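Local coordinates for enterocine A immunity protein (Enterococcus faecium, PDB 2BL8), which probably protects the bacterium that makes enterocin A, a pediocin-like bacteriocin, from being killed by its own antimicrobial peptide, at residues Glu11-Ile16 with Val30-Tyr35. Residues are numbered along the deposited sequence; the frame is centred on the assembly and turned at random.
Sequences ELYNDI and VLQKVY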
loop_
_atom_site.group_PDB
_atom_site.type_symbol
_atom_site.label_atom_id
_atom_site.label_comp_id
_atom_site.label_asym_id
_atom_site.label_seq_id
_atom_site.Cartn_x
_atom_site.Cartn_y
_atom_site.Cartn_z
ATOM N N GLU A 11 8.241 5.854 -3.012
ATOM C CA GLU A 11 7.732 6.355 -4.286
ATOM C C GLU A 11 6.256 6.738 -4.220
ATOM O O GLU A 11 5.846 7.746 -4.794
ATOM C CB GLU A 11 7.961 5.319 -5.388
ATOM C CG GLU A 11 9.434 5.031 -5.653
ATOM C CD GLU A 11 9.656 3.937 -6.681
ATOM O OE1 GLU A 11 8.813 3.019 -6.775
ATOM O OE2 GLU A 11 10.685 3.984 -7.386
ATOM N N LEU A 12 5.462 5.940 -3.515
ATOM C CA LEU A 12 4.036 6.225 -3.391
ATOM C C LEU A 12 3.854 7.505 -2.573
ATOM O O LEU A 12 3.033 8.360 -2.913
ATOM C CB LEU A 12 3.316 5.047 -2.720
ATOM C CG LEU A 12 1.789 5.105 -2.604
ATOM C CD1 LEU A 12 1.165 5.235 -3.989
ATOM C CD2 LEU A 12 1.288 3.843 -1.914
ATOM N N TYR A 13 4.638 7.641 -1.508
ATOM C CA TYR A 13 4.564 8.818 -0.649
ATOM C C TYR A 13 4.878 10.077 -1.451
ATOM O O TYR A 13 4.121 11.048 -1.427
ATOM C CB TYR A 13 5.564 8.708 0.506
ATOM C CG TYR A 13 5.521 9.892 1.451
ATOM C CD1 TYR A 13 4.842 9.815 2.664
ATOM C CD2 TYR A 13 6.118 11.106 1.106
ATOM C CE1 TYR A 13 4.754 10.917 3.515
ATOM C CE2 TYR A 13 6.033 12.214 1.946
ATOM C CZ TYR A 13 5.348 12.111 3.149
ATOM O OH TYR A 13 5.257 13.203 3.984
ATOM N N ASN A 14 6.008 10.054 -2.151
ATOM C CA ASN A 14 6.439 11.199 -2.944
ATOM C C ASN A 14 5.467 11.567 -4.050
ATOM O O ASN A 14 5.221 12.747 -4.294
ATOM C CB ASN A 14 7.826 10.935 -3.539
ATOM C CG ASN A 14 8.937 11.151 -2.532
ATOM O OD1 ASN A 14 8.693 11.226 -1.327
ATOM N ND2 ASN A 14 10.168 11.246 -3.019
ATOM N N ASP A 15 4.904 10.567 -4.719
ATOM C CA ASP A 15 3.967 10.846 -5.802
ATOM C C ASP A 15 2.710 11.540 -5.283
ATOM O O ASP A 15 2.202 12.473 -5.904
ATOM C CB ASP A 15 3.571 9.557 -6.522
ATOM C CG ASP A 15 2.913 9.829 -7.858
ATOM O OD1 ASP A 15 3.629 10.259 -8.784
ATOM O OD2 ASP A 15 1.686 9.631 -7.978
ATOM N N ILE A 16 2.213 11.077 -4.143
ATOM C CA ILE A 16 1.015 11.651 -3.542
ATOM C C ILE A 16 1.303 13.017 -2.926
ATOM O O ILE A 16 0.512 13.956 -3.069
ATOM C CB ILE A 16 0.445 10.716 -2.440
ATOM C CG1 ILE A 16 -0.145 9.456 -3.080
ATOM C CG2 ILE A 16 -0.626 11.447 -1.629
ATOM C CD1 ILE A 16 -0.591 8.404 -2.072
ATOM N N VAL A 30 0.510 7.761 7.430
ATOM C CA VAL A 30 0.618 6.316 7.572
ATOM C C VAL A 30 1.790 5.785 6.752
ATOM O O VAL A 30 2.558 4.949 7.225
ATOM C CB VAL A 30 -0.683 5.613 7.130
ATOM C CG1 VAL A 30 -0.464 4.114 7.067
ATOM C CG2 VAL A 30 -1.797 5.927 8.124
ATOM N N LEU A 31 1.929 6.266 5.521
ATOM C CA LEU A 31 3.033 5.827 4.678
ATOM C C LEU A 31 4.356 6.153 5.361
ATOM O O LEU A 31 5.289 5.347 5.349
ATOM C CB LEU A 31 2.962 6.507 3.310
ATOM C CG LEU A 31 1.851 5.987 2.395
ATOM C CD1 LEU A 31 1.754 6.879 1.164
ATOM C CD2 LEU A 31 2.142 4.543 2.000
ATOM N N GLN A 32 4.428 7.338 5.961
ATOM C CA GLN A 32 5.633 7.766 6.654
ATOM C C GLN A 32 5.974 6.781 7.764
ATOM O O GLN A 32 7.106 6.313 7.863
ATOM C CB GLN A 32 5.431 9.157 7.261
ATOM C CG GLN A 32 6.588 9.603 8.144
ATOM C CD GLN A 32 7.842 9.902 7.353
ATOM O OE1 GLN A 32 7.923 10.919 6.662
ATOM N NE2 GLN A 32 8.828 9.018 7.446
ATOM N N LYS A 33 4.976 6.476 8.590
ATOM C CA LYS A 33 5.128 5.555 9.710
ATOM C C LYS A 33 5.601 4.180 9.252
ATOM O O LYS A 33 6.477 3.576 9.873
ATOM C CB LYS A 33 3.792 5.426 10.448
ATOM C CG LYS A 33 3.836 4.572 11.708
ATOM C CD LYS A 33 2.489 4.592 12.422
ATOM C CE LYS A 33 2.523 3.775 13.706
ATOM N NZ LYS A 33 1.220 3.826 14.432
ATOM N N VAL A 34 5.015 3.685 8.167
ATOM C CA VAL A 34 5.384 2.378 7.634
ATOM C C VAL A 34 6.829 2.370 7.135
ATOM O O VAL A 34 7.574 1.419 7.383
ATOM C CB VAL A 34 4.431 1.975 6.482
ATOM C CG1 VAL A 34 4.894 0.679 5.834
ATOM C CG2 VAL A 34 3.030 1.811 7.021
ATOM N N TYR A 35 7.218 3.436 6.439
ATOM C CA TYR A 35 8.571 3.562 5.901
ATOM C C TYR A 35 9.607 3.429 7.010
ATOM O O TYR A 35 10.569 2.671 6.883
ATOM C CB TYR A 35 8.757 4.919 5.216
ATOM C CG TYR A 35 10.119 5.077 4.578
ATOM C CD1 TYR A 35 10.407 4.498 3.345
ATOM C CD2 TYR A 35 11.135 5.781 5.228
ATOM C CE1 TYR A 35 11.673 4.611 2.773
ATOM C CE2 TYR A 35 12.402 5.900 4.667
ATOM C CZ TYR A 35 12.666 5.313 3.442
ATOM O OH TYR A 35 13.925 5.417 2.894
#
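Leu-31 pushes its side chain against helix 5-17 and overlaps Leu-12, Tyr-13 and Ile-16. Its CG lies anti to the carbonyl carbon, beside the backbone N (chi1 -73°), and both methyls beyond it meet helix 5-17. Leu-31 CD1 packs on the backbone of Tyr-13, 3.9 Å from Tyr-13 CA. Leu-31 CD1 also meets Ile-16 CD1, at 4.3 Å. The other methyl, Leu-31 CD2, touches Leu-12 CD2 at 4.1 Å, and these two leucine side chains cross at about a right angle.

The Tyr-13 ring takes Leu-31 CB at its edge, in the ring plane, with Tyr-13 CD1 3.9 Å from Leu-31 CB. Tyr-13 CE1 reaches Gln-32 CB at 4.2 Å. The ring and the Gln-32 amide are turned 58° apart and do not stack.

Segments 11-16 and 30-35 run nearly antiparallel, their axes at 154° and 9.9 Å apart at closest approach. The contact joins helix 5-17 to helix 25-38, the first two helices of the antiparallel four-helix bundle. Beyond the pair, Leu-12 touches Ile-77 of helix 71-84 and Leu-31 touches Leu-54 of helix 48-64, so both leucines belong to the bundle core. No hydrogen bond or salt bridge links the two segments. Between them the pairing therefore rests on apolar packing.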